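PDB 4O7K: protein osa from Shigella flexneri, which suppresses the oncogenicity of Agrobacterium tumefaciens and belongs to the plasmid fertility inhibition factors of the ParB/Srx superfamily. Local coordinates for residues 43-48 / 68-73; 78-83 / 142-147; 87-92 / 134-139; 108-111 / 117-120. The protein carries 1 engineered substitution. One frame throughout, in Å; residues are numbered along the deposited sequence. Where two conformers were deposited one is given.

Along the chain interaction 1 closes before the others open; interaction 2 then spans a loop that holds interaction 3, which itself encloses the short interaction 4. Interactions 2 and 3 are closest, with centres about 8 Å apart, and share the neighbourhood of strand 131-136 and helix 140-148. Interaction 1 ties the mixed five-stranded sheet to the smaller antiparallel one, its centre about 15 Å from that of interaction 2 and 13 Å from that of interaction 4. Interactions 3 and 4, about 19 Å apart between centres, use neighbouring strands, 131-136 and 118-128. Helix 140-148 belongs to interaction 2 and is touched by residues of the other three, and all four belong to one compact single-chain fold.

Interaction 1: residues 43-48 / 68-73; sequences VVWRLP and IVYVNG
The indole N-H of W45 reaches the phenol oxygen of Y70, with NE1 to OH at 3.1 Å. The bond is bent, its N-H...O angle only 138°, although the oxygen lies close to the indole plane. W45 CG is anti to its carbonyl carbon (chi1 -62°), which sends the ring out toward Y70. The two rings themselves meet obliquely, with planes at 83° and W45 CE2 3.8 Å from Y70 CE1. Further round the indole rim, the end methyl of I68 arrives in the ring plane, CD1 to W45 CH2 at 3.6 Å. The I68 side chain extends to do this, and it comes from the direction opposite to that of W45. Its other branch, CG2, sits 4.0 Å above the plane of the Y70 ring, offset toward the rim, while V43 CG1 is placed similarly over one face of the indole.

The backbones are well apart, W45 CA to Y70 CA being 11.3 Å, as befits strands of two different sheets joined through their side chains. L182 of helix 179-189 and P155 of strand 153-158 pack against both W45 and Y70. W45 and I68 are buried; the indole N-H donates a hydrogen bond to the phenol oxygen while I68 meets the rim nearby, and the two sheets are joined by a directional bond as well as by apolar packing.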
loop_
_atom_site.group_PDB
_atom_site.type_symbol
_atom_site.label_atom_id
_atom_site.label_comp_id
_atom_site.label_asym_id
_atom_site.label_seq_id
_atom_site.Cartn_x
_atom_site.Cartn_y
_atom_site.Cartn_z
ATOM N N VAL A 43 12.885 4.026 -11.045
ATOM C CA VAL A 43 11.641 3.341 -11.339
ATOM C C VAL A 43 10.486 4.204 -10.856
ATOM O O VAL A 43 10.429 4.581 -9.686
ATOM C CB VAL A 43 11.588 1.965 -10.686
ATOM C CG1 VAL A 43 10.240 1.302 -10.952
ATOM C CG2 VAL A 43 12.729 1.104 -11.212
ATOM N N VAL A 44 9.587 4.542 -11.775
ATOM C CA VAL A 44 8.423 5.351 -11.447
ATOM C C VAL A 44 7.158 4.693 -11.977
ATOM O O VAL A 44 7.134 4.200 -13.107
ATOM C CB VAL A 44 8.543 6.777 -12.023
ATOM C CG1 VAL A 44 7.236 7.550 -11.835
ATOM C CG2 VAL A 44 9.704 7.514 -11.361
ATOM N N TRP A 45 6.118 4.658 -11.151
ATOM C CA TRP A 45 4.806 4.214 -11.612
ATOM C C TRP A 45 3.820 5.361 -11.693
ATOM O O TRP A 45 3.822 6.259 -10.854
ATOM C CB TRP A 45 4.209 3.164 -10.690
ATOM C CG TRP A 45 4.943 1.897 -10.555
ATOM C CD1 TRP A 45 4.739 0.751 -11.265
ATOM C CD2 TRP A 45 5.964 1.604 -9.597
ATOM N NE1 TRP A 45 5.593 -0.234 -10.829
ATOM C CE2 TRP A 45 6.352 0.262 -9.801
ATOM C CE3 TRP A 45 6.598 2.350 -8.599
ATOM C CZ2 TRP A 45 7.346 -0.351 -9.034
ATOM C CZ3 TRP A 45 7.584 1.731 -7.831
ATOM C CH2 TRP A 45 7.949 0.400 -8.065
ATOM N N ARG A 46 2.965 5.300 -12.713
ATOM C CA ARG A 46 1.745 6.075 -12.750
ATOM C C ARG A 46 0.663 5.247 -12.071
ATOM O O ARG A 46 0.512 4.058 -12.363
ATOM C CB ARG A 46 1.352 6.407 -14.200
ATOM C CG ARG A 46 -0.032 7.037 -14.327
ATOM C CD ARG A 46 -0.520 7.158 -15.781
ATOM N NE ARG A 46 -1.912 7.608 -15.784
ATOM C CZ ARG A 46 -2.968 6.833 -16.020
ATOM N NH1 ARG A 46 -2.820 5.550 -16.336
ATOM N NH2 ARG A 46 -4.186 7.351 -15.942
ATOM N N LEU A 47 -0.075 5.857 -11.153
ATOM C CA LEU A 47 -1.168 5.147 -10.487
ATOM C C LEU A 47 -2.484 5.845 -10.804
ATOM O O LEU A 47 -2.652 7.019 -10.485
ATOM C CB LEU A 47 -0.943 5.080 -8.963
ATOM C CG LEU A 47 0.191 4.198 -8.434
ATOM C CD1 LEU A 47 1.515 4.904 -8.634
ATOM C CD2 LEU A 47 -0.005 3.926 -6.954
ATOM N N PRO A 48 -3.412 5.129 -11.457
ATOM C CA PRO A 48 -4.746 5.689 -11.693
ATOM C C PRO A 48 -5.436 5.929 -10.357
ATOM O O PRO A 48 -5.325 5.077 -9.473
ATOM C CB PRO A 48 -5.469 4.597 -12.487
ATOM C CG PRO A 48 -4.389 3.629 -12.934
ATOM C CD PRO A 48 -3.295 3.738 -11.924
ATOM N N ILE A 68 9.826 -5.524 -4.309
ATOM C CA ILE A 68 8.558 -4.852 -4.531
ATOM C C ILE A 68 7.421 -5.865 -4.535
ATOM O O ILE A 68 7.516 -6.932 -5.145
ATOM C CB ILE A 68 8.574 -4.056 -5.845
ATOM C CG1 ILE A 68 9.445 -2.801 -5.667
ATOM C CG2 ILE A 68 7.155 -3.669 -6.244
ATOM C CD1 ILE A 68 10.034 -2.288 -6.957
ATOM N N VAL A 69 6.352 -5.524 -3.829
ATOM C CA VAL A 69 5.122 -6.287 -3.887
ATOM C C VAL A 69 4.002 -5.358 -4.360
ATOM O O VAL A 69 3.801 -4.269 -3.809
ATOM C CB VAL A 69 4.751 -6.899 -2.523
ATOM C CG1 VAL A 69 3.517 -7.779 -2.649
ATOM C CG2 VAL A 69 5.941 -7.690 -1.956
ATOM N N TYR A 70 3.298 -5.778 -5.399
ATOM C CA TYR A 70 2.105 -5.060 -5.838
ATOM C C TYR A 70 0.939 -5.596 -5.044
ATOM O O TYR A 70 0.626 -6.786 -5.128
ATOM C CB TYR A 70 1.863 -5.241 -7.332
ATOM C CG TYR A 70 2.985 -4.695 -8.176
ATOM C CD1 TYR A 70 3.217 -3.327 -8.255
ATOM C CD2 TYR A 70 3.828 -5.547 -8.870
ATOM C CE1 TYR A 70 4.256 -2.823 -9.014
ATOM C CE2 TYR A 70 4.870 -5.059 -9.619
ATOM C CZ TYR A 70 5.071 -3.698 -9.696
ATOM O OH TYR A 70 6.103 -3.223 -10.455
ATOM N N VAL A 71 0.297 -4.742 -4.258
ATOM C CA VAL A 71 -0.741 -5.259 -3.385
ATOM C C VAL A 71 -2.133 -4.837 -3.810
ATOM O O VAL A 71 -2.356 -3.756 -4.364
ATOM C CB VAL A 71 -0.526 -4.846 -1.890
ATOM C CG1 VAL A 71 0.836 -5.326 -1.393
ATOM C CG2 VAL A 71 -0.661 -3.350 -1.706
ATOM N N ASN A 72 -3.063 -5.744 -3.572
ATOM C CA ASN A 72 -4.475 -5.459 -3.637
ATOM C C ASN A 72 -4.814 -4.511 -2.493
ATOM O O ASN A 72 -4.733 -4.892 -1.319
ATOM C CB ASN A 72 -5.253 -6.776 -3.540
ATOM C CG ASN A 72 -6.748 -6.587 -3.582
ATOM O OD1 ASN A 72 -7.294 -5.661 -2.981
ATOM N ND2 ASN A 72 -7.428 -7.486 -4.282
ATOM N N GLY A 73 -5.178 -3.275 -2.824
ATOM C CA GLY A 73 -5.481 -2.273 -1.808
ATOM C C GLY A 73 -6.428 -2.726 -0.705
ATOM O O GLY A 73 -6.152 -2.521 0.483
#

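Interaction 2: residues 78-83 / 142-147; sequences RAWLAL and RSMWLL. With PO4 (phosphate ion), chain B; IPA (isopropyl alcohol), chain E; PO4 (phosphate ion), chain C.
W80 presents the six-membered part of its indole to helix 140-148, and three side chains gather round it. L147 CD1 lies at the edge, near the ring plane, 3.9 Å from W80 CE3. The M144 and W80 side chains cross at about a right angle, M144 CG 3.6 Å from W80 CH2, and S143 CB approaches W80 CZ3 at 3.9 Å. With chi1 at -171°, the W80 ring is carried out from its own helix toward the other, and its NE1 finds the carbonyl oxygen of Q89.

The flat groups on the far side of helix 140-148 hold anions, probably from the crystallisation liquor. A phosphate sits at the edge of the R142 guanidinium: NE gives to O4 at 2.7 Å, the backbone N of R142 to the same O4 at 2.9 Å, and NH2 to O1 at 3.0 Å. A chi3 bend (68°) makes this grip, which K102 and T141 complete; the helix start probably adds attraction. R142 NH2 also gives to O2 of an isopropyl alcohol at 3.2 Å. W145, its ring stacked with H149 and F110, donates from NE1 to O1 of a second phosphate at 3.2 Å; H149 and H52 are also hydrogen-bonded to it.

W80 thus lies between helices 73-81 and 140-148, against V134 and F136 of strand 131-136; C91, from the loop after helix 73-81, also touches W80, and P92 packs on M144.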
loop_
_atom_site.group_PDB
_atom_site.type_symbol
_atom_site.label_atom_id
_atom_site.label_comp_id
_atom_site.label_asym_id
_atom_site.label_seq_id
_atom_site.Cartn_x
_atom_site.Cartn_y
_atom_site.Cartn_z
ATOM N N ARG A 78 -7.252 -4.588 4.816
ATOM C CA ARG A 78 -7.710 -5.618 5.753
ATOM C C ARG A 78 -6.591 -6.148 6.646
ATOM O O ARG A 78 -6.773 -6.316 7.855
ATOM C CB ARG A 78 -8.345 -6.782 4.995
ATOM C CG ARG A 78 -8.768 -7.935 5.886
ATOM C CD ARG A 78 -9.408 -9.060 5.090
ATOM N NE ARG A 78 -9.853 -10.144 5.968
ATOM C CZ ARG A 78 -9.079 -11.151 6.363
ATOM N NH1 ARG A 78 -7.818 -11.225 5.960
ATOM N NH2 ARG A 78 -9.566 -12.088 7.162
ATOM N N ALA A 79 -5.438 -6.425 6.049
ATOM C CA ALA A 79 -4.298 -6.940 6.805
ATOM C C ALA A 79 -3.791 -5.902 7.809
ATOM O O ALA A 79 -3.349 -6.239 8.919
ATOM C CB ALA A 79 -3.184 -7.358 5.857
ATOM N N TRP A 80 -3.878 -4.634 7.425
ATOM C CA TRP A 80 -3.475 -3.533 8.300
ATOM C C TRP A 80 -4.434 -3.421 9.488
ATOM O O TRP A 80 -4.006 -3.256 10.627
ATOM C CB TRP A 80 -3.424 -2.220 7.507
ATOM C CG TRP A 80 -2.831 -1.051 8.228
ATOM C CD1 TRP A 80 -2.352 -1.018 9.521
ATOM C CD2 TRP A 80 -2.679 0.272 7.707
ATOM N NE1 TRP A 80 -1.899 0.251 9.819
ATOM C CE2 TRP A 80 -2.093 1.064 8.726
ATOM C CE3 TRP A 80 -2.977 0.876 6.469
ATOM C CZ2 TRP A 80 -1.792 2.412 8.548
ATOM C CZ3 TRP A 80 -2.677 2.213 6.291
ATOM C CH2 TRP A 80 -2.088 2.970 7.327
ATOM N N LEU A 81 -5.731 -3.532 9.220
ATOM C CA LEU A 81 -6.721 -3.532 10.286
ATOM C C LEU A 81 -6.497 -4.691 11.265
ATOM O O LEU A 81 -6.885 -4.610 12.429
ATOM C CB LEU A 81 -8.132 -3.605 9.709
ATOM C CG LEU A 81 -8.660 -2.316 9.086
ATOM C CD1 LEU A 81 -9.900 -2.604 8.257
ATOM C CD2 LEU A 81 -8.961 -1.269 10.144
ATOM N N ALA A 82 -5.861 -5.761 10.796
ATOM C CA ALA A 82 -5.621 -6.930 11.643
ATOM C C ALA A 82 -4.531 -6.676 12.698
ATOM O O ALA A 82 -4.289 -7.507 13.578
ATOM C CB ALA A 82 -5.262 -8.137 10.783
ATOM N N LEU A 83 -3.882 -5.520 12.614
ATOM C CA LEU A 83 -2.964 -5.100 13.650
ATOM C C LEU A 83 -3.720 -4.886 14.955
ATOM O O LEU A 83 -3.149 -4.990 16.031
ATOM C CB LEU A 83 -2.242 -3.810 13.270
ATOM C CG LEU A 83 -0.890 -3.844 12.574
ATOM C CD1 LEU A 83 -0.222 -2.476 12.725
ATOM C CD2 LEU A 83 -0.005 -4.959 13.096
ATOM N N ARG A 142 1.077 7.980 3.603
ATOM C CA ARG A 142 0.921 7.901 2.153
ATOM C C ARG A 142 0.094 6.666 1.796
ATOM O O ARG A 142 -0.622 6.670 0.804
ATOM C CB ARG A 142 2.277 7.887 1.444
ATOM C CG ARG A 142 3.070 6.600 1.587
ATOM C CD ARG A 142 4.544 6.835 1.284
ATOM N NE ARG A 142 5.185 7.681 2.293
ATOM C CZ ARG A 142 6.306 8.370 2.089
ATOM N NH1 ARG A 142 6.915 8.320 0.907
ATOM N NH2 ARG A 142 6.813 9.116 3.056
ATOM N N SER A 143 0.171 5.623 2.624
ATOM C CA SER A 143 -0.685 4.440 2.452
ATOM C C SER A 143 -2.152 4.788 2.695
ATOM O O SER A 143 -3.039 4.299 1.983
ATOM C CB SER A 143 -0.266 3.301 3.404
ATOM O OG SER A 143 1.028 2.801 3.096
ATOM N N MET A 144 -2.413 5.623 3.701
ATOM C CA MET A 144 -3.779 6.073 3.970
ATOM C C MET A 144 -4.348 6.858 2.790
ATOM O O MET A 144 -5.516 6.705 2.423
ATOM C CB MET A 144 -3.833 6.940 5.231
ATOM C CG MET A 144 -3.488 6.216 6.522
ATOM S SD MET A 144 -3.657 7.360 7.904
ATOM C CE MET A 144 -2.852 6.442 9.232
ATOM N N TRP A 145 -3.512 7.715 2.216
ATOM C CA TRP A 145 -3.927 8.546 1.091
ATOM C C TRP A 145 -4.400 7.639 -0.043
ATOM O O TRP A 145 -5.505 7.806 -0.557
ATOM C CB TRP A 145 -2.778 9.460 0.637
ATOM C CG TRP A 145 -3.190 10.505 -0.395
ATOM C CD1 TRP A 145 -3.584 11.798 -0.153
ATOM C CD2 TRP A 145 -3.248 10.332 -1.820
ATOM N NE1 TRP A 145 -3.879 12.435 -1.339
ATOM C CE2 TRP A 145 -3.682 11.556 -2.377
ATOM C CE3 TRP A 145 -2.977 9.256 -2.679
ATOM C CZ2 TRP A 145 -3.847 11.737 -3.747
ATOM C CZ3 TRP A 145 -3.140 9.439 -4.039
ATOM C CH2 TRP A 145 -3.570 10.674 -4.562
ATOM N N LEU A 146 -3.583 6.638 -0.379
ATOM C CA LEU A 146 -3.893 5.721 -1.473
ATOM C C LEU A 146 -5.169 4.951 -1.186
ATOM O O LEU A 146 -6.025 4.802 -2.052
ATOM C CB LEU A 146 -2.728 4.745 -1.726
ATOM C CG LEU A 146 -1.401 5.329 -2.237
ATOM C CD1 LEU A 146 -0.247 4.383 -1.930
ATOM C CD2 LEU A 146 -1.473 5.592 -3.732
ATOM N N LEU A 147 -5.296 4.478 0.045
ATOM C CA LEU A 147 -6.465 3.697 0.441
ATOM C C LEU A 147 -7.745 4.540 0.418
ATOM O O LEU A 147 -8.776 4.120 -0.125
ATOM C CB LEU A 147 -6.238 3.094 1.823
ATOM C CG LEU A 147 -5.237 1.942 1.841
ATOM C CD1 LEU A 147 -5.089 1.426 3.268
ATOM C CD2 LEU A 147 -5.685 0.829 0.885
HETATM P P PO4 B . 4.322 9.087 5.712
HETATM O O1 PO4 B . 5.815 8.997 5.853
HETATM O O2 PO4 B . 3.667 8.656 7.001
HETATM O O3 PO4 B . 3.917 10.494 5.353
HETATM O O4 PO4 B . 3.838 8.169 4.609
HETATM C C1 IPA E . 9.811 10.113 1.538
HETATM C C2 IPA E . 9.543 11.613 1.594
HETATM C C3 IPA E . 9.600 12.218 0.196
HETATM O O2 IPA E . 8.264 11.834 2.136
HETATM P P PO4 C . -6.597 15.276 -2.496
HETATM O O1 PO4 C . -6.190 14.637 -1.176
HETATM O O2 PO4 C . -7.733 14.496 -3.116
HETATM O O3 PO4 C . -7.049 16.700 -2.276
HETATM O O4 PO4 C . -5.416 15.293 -3.434
#

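Interaction 3: residues 87-92 / 134-139; sequences DSQACP and VCFTDG
The Q89 amide lies against the backbone of F136, and this is the polar part of the contact. As modelled, OE1 of Q89 is 2.9 Å from F136 O and NE2 is 2.8 Å from F136 N, so like faces like. The amide is probably turned over; reversed, it may make two hydrogen bonds to the strand, one with the carbonyl oxygen and one with the N-H.

Van der Waals contact is slight. The amide borders C135 CB and the edge of the F136 ring, near its plane, with amide and ring planes 71° apart. The glutamine is stretched out beyond CG, which carries the amide across to the strand.

Inside the 87-92 loop one bond holds the backbone of that glutamine and another closes the turn. D87 OD1, through its anti lone pair, accepts from Q89 N at 2.9 Å, and D87 O accepts from A90 N at 2.9 Å. M140 and L83 pack against Q89 as well.

These loop bonds make an Asx turn within a type I beta turn. The partner is the edge strand 131-136 of the mixed sheet, which runs into a classic beta bulge, T137 and D138 both facing D122, where the chain turns a corner at T137; helix 140-148 follows.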
loop_
_atom_site.group_PDB
_atom_site.type_symbol
_atom_site.label_atom_id
_atom_site.label_comp_id
_atom_site.label_asym_id
_atom_site.label_seq_id
_atom_site.Cartn_x
_atom_site.Cartn_y
_atom_site.Cartn_z
ATOM N N ASP A 87 -2.742 -0.591 18.758
ATOM C CA ASP A 87 -1.402 -0.399 18.214
ATOM C C ASP A 87 -1.140 1.073 17.889
ATOM O O ASP A 87 -2.035 1.776 17.428
ATOM C CB ASP A 87 -1.233 -1.253 16.949
ATOM C CG ASP A 87 0.202 -1.691 16.719
ATOM O OD1 ASP A 87 1.045 -0.823 16.403
ATOM O OD2 ASP A 87 0.478 -2.906 16.833
ATOM N N SER A 88 0.076 1.550 18.120
ATOM C CA SER A 88 0.411 2.894 17.680
ATOM C C SER A 88 0.315 3.005 16.143
ATOM O O SER A 88 0.176 4.102 15.596
ATOM C CB SER A 88 1.813 3.284 18.137
ATOM O OG SER A 88 2.794 2.691 17.303
ATOM N N GLN A 89 0.411 1.872 15.453
ATOM C CA GLN A 89 0.248 1.858 13.994
ATOM C C GLN A 89 -1.162 1.453 13.593
ATOM O O GLN A 89 -1.400 1.120 12.434
ATOM C CB GLN A 89 1.271 0.921 13.339
ATOM C CG GLN A 89 2.715 1.330 13.614
ATOM C CD GLN A 89 3.729 0.697 12.667
ATOM O OE1 GLN A 89 4.830 1.219 12.482
ATOM N NE2 GLN A 89 3.367 -0.433 12.076
ATOM N N ALA A 90 -2.094 1.484 14.544
ATOM C CA ALA A 90 -3.492 1.127 14.272
ATOM C C ALA A 90 -4.038 1.846 13.033
ATOM O O ALA A 90 -3.832 3.039 12.846
ATOM C CB ALA A 90 -4.368 1.438 15.465
ATOM N N CYS A 91 -4.736 1.107 12.191
ATOM C CA CYS A 91 -5.284 1.683 10.966
ATOM C C CYS A 91 -6.639 2.334 11.211
ATOM O O CYS A 91 -7.569 1.673 11.680
ATOM C CB CYS A 91 -5.414 0.608 9.905
ATOM S SG CYS A 91 -5.969 1.242 8.332
ATOM N N PRO A 92 -6.754 3.640 10.915
ATOM C CA PRO A 92 -8.068 4.293 10.968
ATOM C C PRO A 92 -9.012 3.705 9.918
ATOM O O PRO A 92 -8.530 3.132 8.938
ATOM C CB PRO A 92 -7.757 5.766 10.644
ATOM C CG PRO A 92 -6.271 5.909 10.791
ATOM C CD PRO A 92 -5.694 4.564 10.473
ATOM N N VAL A 134 -0.130 -6.789 8.652
ATOM C CA VAL A 134 0.967 -6.005 8.102
ATOM C C VAL A 134 1.264 -4.819 9.007
ATOM O O VAL A 134 0.366 -4.212 9.592
ATOM C CB VAL A 134 0.680 -5.506 6.664
ATOM C CG1 VAL A 134 0.489 -6.681 5.728
ATOM C CG2 VAL A 134 -0.530 -4.607 6.630
ATOM N N CYS A 135 2.550 -4.522 9.151
ATOM C CA CYS A 135 2.990 -3.384 9.945
ATOM C C CYS A 135 4.004 -2.593 9.116
ATOM O O CYS A 135 4.344 -2.984 7.989
ATOM C CB CYS A 135 3.594 -3.833 11.298
ATOM S SG CYS A 135 5.037 -4.922 11.134
ATOM N N PHE A 136 4.488 -1.489 9.681
ATOM C CA PHE A 136 5.219 -0.501 8.901
ATOM C C PHE A 136 6.578 -0.162 9.466
ATOM O O PHE A 136 6.760 -0.050 10.683
ATOM C CB PHE A 136 4.406 0.793 8.791
ATOM C CG PHE A 136 3.172 0.673 7.954
ATOM C CD1 PHE A 136 2.027 0.087 8.459
ATOM C CD2 PHE A 136 3.147 1.181 6.655
ATOM C CE1 PHE A 136 0.894 -0.015 7.691
ATOM C CE2 PHE A 136 2.011 1.080 5.880
ATOM C CZ PHE A 136 0.879 0.499 6.388
ATOM N N THR A 137 7.534 0.027 8.567
ATOM C CA THR A 137 8.777 0.684 8.933
ATOM C C THR A 137 8.592 2.173 8.651
ATOM O O THR A 137 9.003 3.023 9.433
ATOM C CB THR A 137 9.967 0.116 8.161
ATOM O OG1 THR A 137 10.207 -1.231 8.589
ATOM C CG2 THR A 137 11.212 0.958 8.378
ATOM N N ASP A 138 7.951 2.474 7.525
ATOM C CA ASP A 138 7.550 3.836 7.204
ATOM C C ASP A 138 6.472 3.820 6.118
ATOM O O ASP A 138 6.195 2.777 5.515
ATOM C CB ASP A 138 8.763 4.664 6.756
ATOM C CG ASP A 138 9.571 3.975 5.669
ATOM O OD1 ASP A 138 8.991 3.658 4.618
ATOM O OD2 ASP A 138 10.778 3.718 5.866
ATOM N N GLY A 139 5.856 4.975 5.884
ATOM C CA GLY A 139 4.897 5.129 4.807
ATOM C C GLY A 139 3.437 4.940 5.184
ATOM O O GLY A 139 2.614 4.686 4.315
#

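Interaction 4: residues 108-111 / 117-120; sequences AHFA and PVPL
A chi1 of -166° swings the H109 imidazole away from its own backbone N, and with V118 CG1 anti to the backbone N (chi1 179°), CG2 falls beside that N and faces both H109 and its neighbour F110. CG2 lies over the face of each ring. Above the F110 ring it stands 3.6 Å from the centroid and 11° off the normal, and above the H109 ring 4.0 Å from the centroid; both are CH-pi contacts. The methyl sits between the two rings. F110 also meets the other branch, its CZ 3.9 Å from V118 CG1. The P119 and H109 side chains cross at about a right angle, P119 CD 3.9 Å from H109 CE1.

F110 packs on L146 of helix 140-148 and on A55 and M57 of strand 55-58. An isopropyl alcohol, probably from the crystallisation liquor, lies about 3 Å from the histidine side chain at the nearest atoms.

Helix 103-112 therefore meets the start of strand 118-128 mainly through one methyl gripped by two ring faces, at least in the given one of two H109 conformers, a contact of dispersion and CH-pi forces, while H109 NE2 is satisfied by S116 OG, in the loop leading to the strand.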
loop_
_atom_site.group_PDB
_atom_site.type_symbol
_atom_site.label_atom_id
_atom_site.label_comp_id
_atom_site.label_asym_id
_atom_site.label_seq_id
_atom_site.Cartn_x
_atom_site.Cartn_y
_atom_site.Cartn_z
ATOM N N ALA A 108 -0.474 16.906 -0.295
ATOM C CA ALA A 108 0.298 17.936 -0.988
ATOM C C ALA A 108 1.394 17.325 -1.847
ATOM O O ALA A 108 1.576 17.716 -2.993
ATOM C CB ALA A 108 0.900 18.911 0.011
ATOM N N HIS A 109 2.131 16.362 -1.299
ATOM C CA HIS A 109 3.195 15.719 -2.069
ATOM C C HIS A 109 2.594 14.956 -3.238
ATOM O O HIS A 109 3.112 15.006 -4.352
ATOM C CB HIS A 109 4.039 14.775 -1.203
ATOM C CG HIS A 109 5.321 14.347 -1.856
ATOM N ND1 HIS A 109 6.210 13.478 -1.261
ATOM C CD2 HIS A 109 5.864 14.680 -3.053
ATOM C CE1 HIS A 109 7.246 13.293 -2.061
ATOM N NE2 HIS A 109 7.059 14.010 -3.155
ATOM N N PHE A 110 1.483 14.266 -2.991
ATOM C CA PHE A 110 0.818 13.513 -4.064
ATOM C C PHE A 110 0.267 14.439 -5.149
ATOM O O PHE A 110 0.021 14.016 -6.283
ATOM C CB PHE A 110 -0.324 12.648 -3.512
ATOM C CG PHE A 110 0.101 11.257 -3.103
ATOM C CD1 PHE A 110 0.426 10.302 -4.059
ATOM C CD2 PHE A 110 0.161 10.897 -1.759
ATOM C CE1 PHE A 110 0.813 9.012 -3.685
ATOM C CE2 PHE A 110 0.553 9.611 -1.377
ATOM C CZ PHE A 110 0.874 8.670 -2.336
ATOM N N ALA A 111 0.073 15.704 -4.796
ATOM C CA ALA A 111 -0.523 16.659 -5.724
ATOM C C ALA A 111 0.458 17.069 -6.818
ATOM O O ALA A 111 0.046 17.449 -7.921
ATOM C CB ALA A 111 -1.029 17.888 -4.966
ATOM N N PRO A 117 7.572 12.184 -7.728
ATOM C CA PRO A 117 6.807 11.006 -7.310
ATOM C C PRO A 117 7.024 10.695 -5.830
ATOM O O PRO A 117 8.109 10.925 -5.299
ATOM C CB PRO A 117 7.353 9.884 -8.197
ATOM C CG PRO A 117 8.676 10.376 -8.692
ATOM C CD PRO A 117 8.565 11.867 -8.769
ATOM N N VAL A 118 5.983 10.184 -5.185
ATOM C CA VAL A 118 6.048 9.803 -3.780
ATOM C C VAL A 118 6.781 8.467 -3.602
ATOM O O VAL A 118 6.414 7.476 -4.221
ATOM C CB VAL A 118 4.635 9.698 -3.180
ATOM C CG1 VAL A 118 4.701 9.263 -1.697
ATOM C CG2 VAL A 118 3.911 11.028 -3.325
ATOM N N PRO A 119 7.824 8.436 -2.755
ATOM C CA PRO A 119 8.518 7.169 -2.478
ATOM C C PRO A 119 7.592 6.118 -1.860
ATOM O O PRO A 119 6.641 6.461 -1.154
ATOM C CB PRO A 119 9.622 7.580 -1.499
ATOM C CG PRO A 119 9.854 9.038 -1.807
ATOM C CD PRO A 119 8.493 9.582 -2.112
ATOM N N LEU A 120 7.866 4.851 -2.149
ATOM C CA LEU A 120 7.061 3.750 -1.638
ATOM C C LEU A 120 7.136 3.631 -0.118
ATOM O O LEU A 120 8.127 4.008 0.496
ATOM C CB LEU A 120 7.517 2.430 -2.256
ATOM C CG LEU A 120 7.415 2.348 -3.783
ATOM C CD1 LEU A 120 7.816 0.944 -4.226
ATOM C CD2 LEU A 120 6.009 2.691 -4.210
#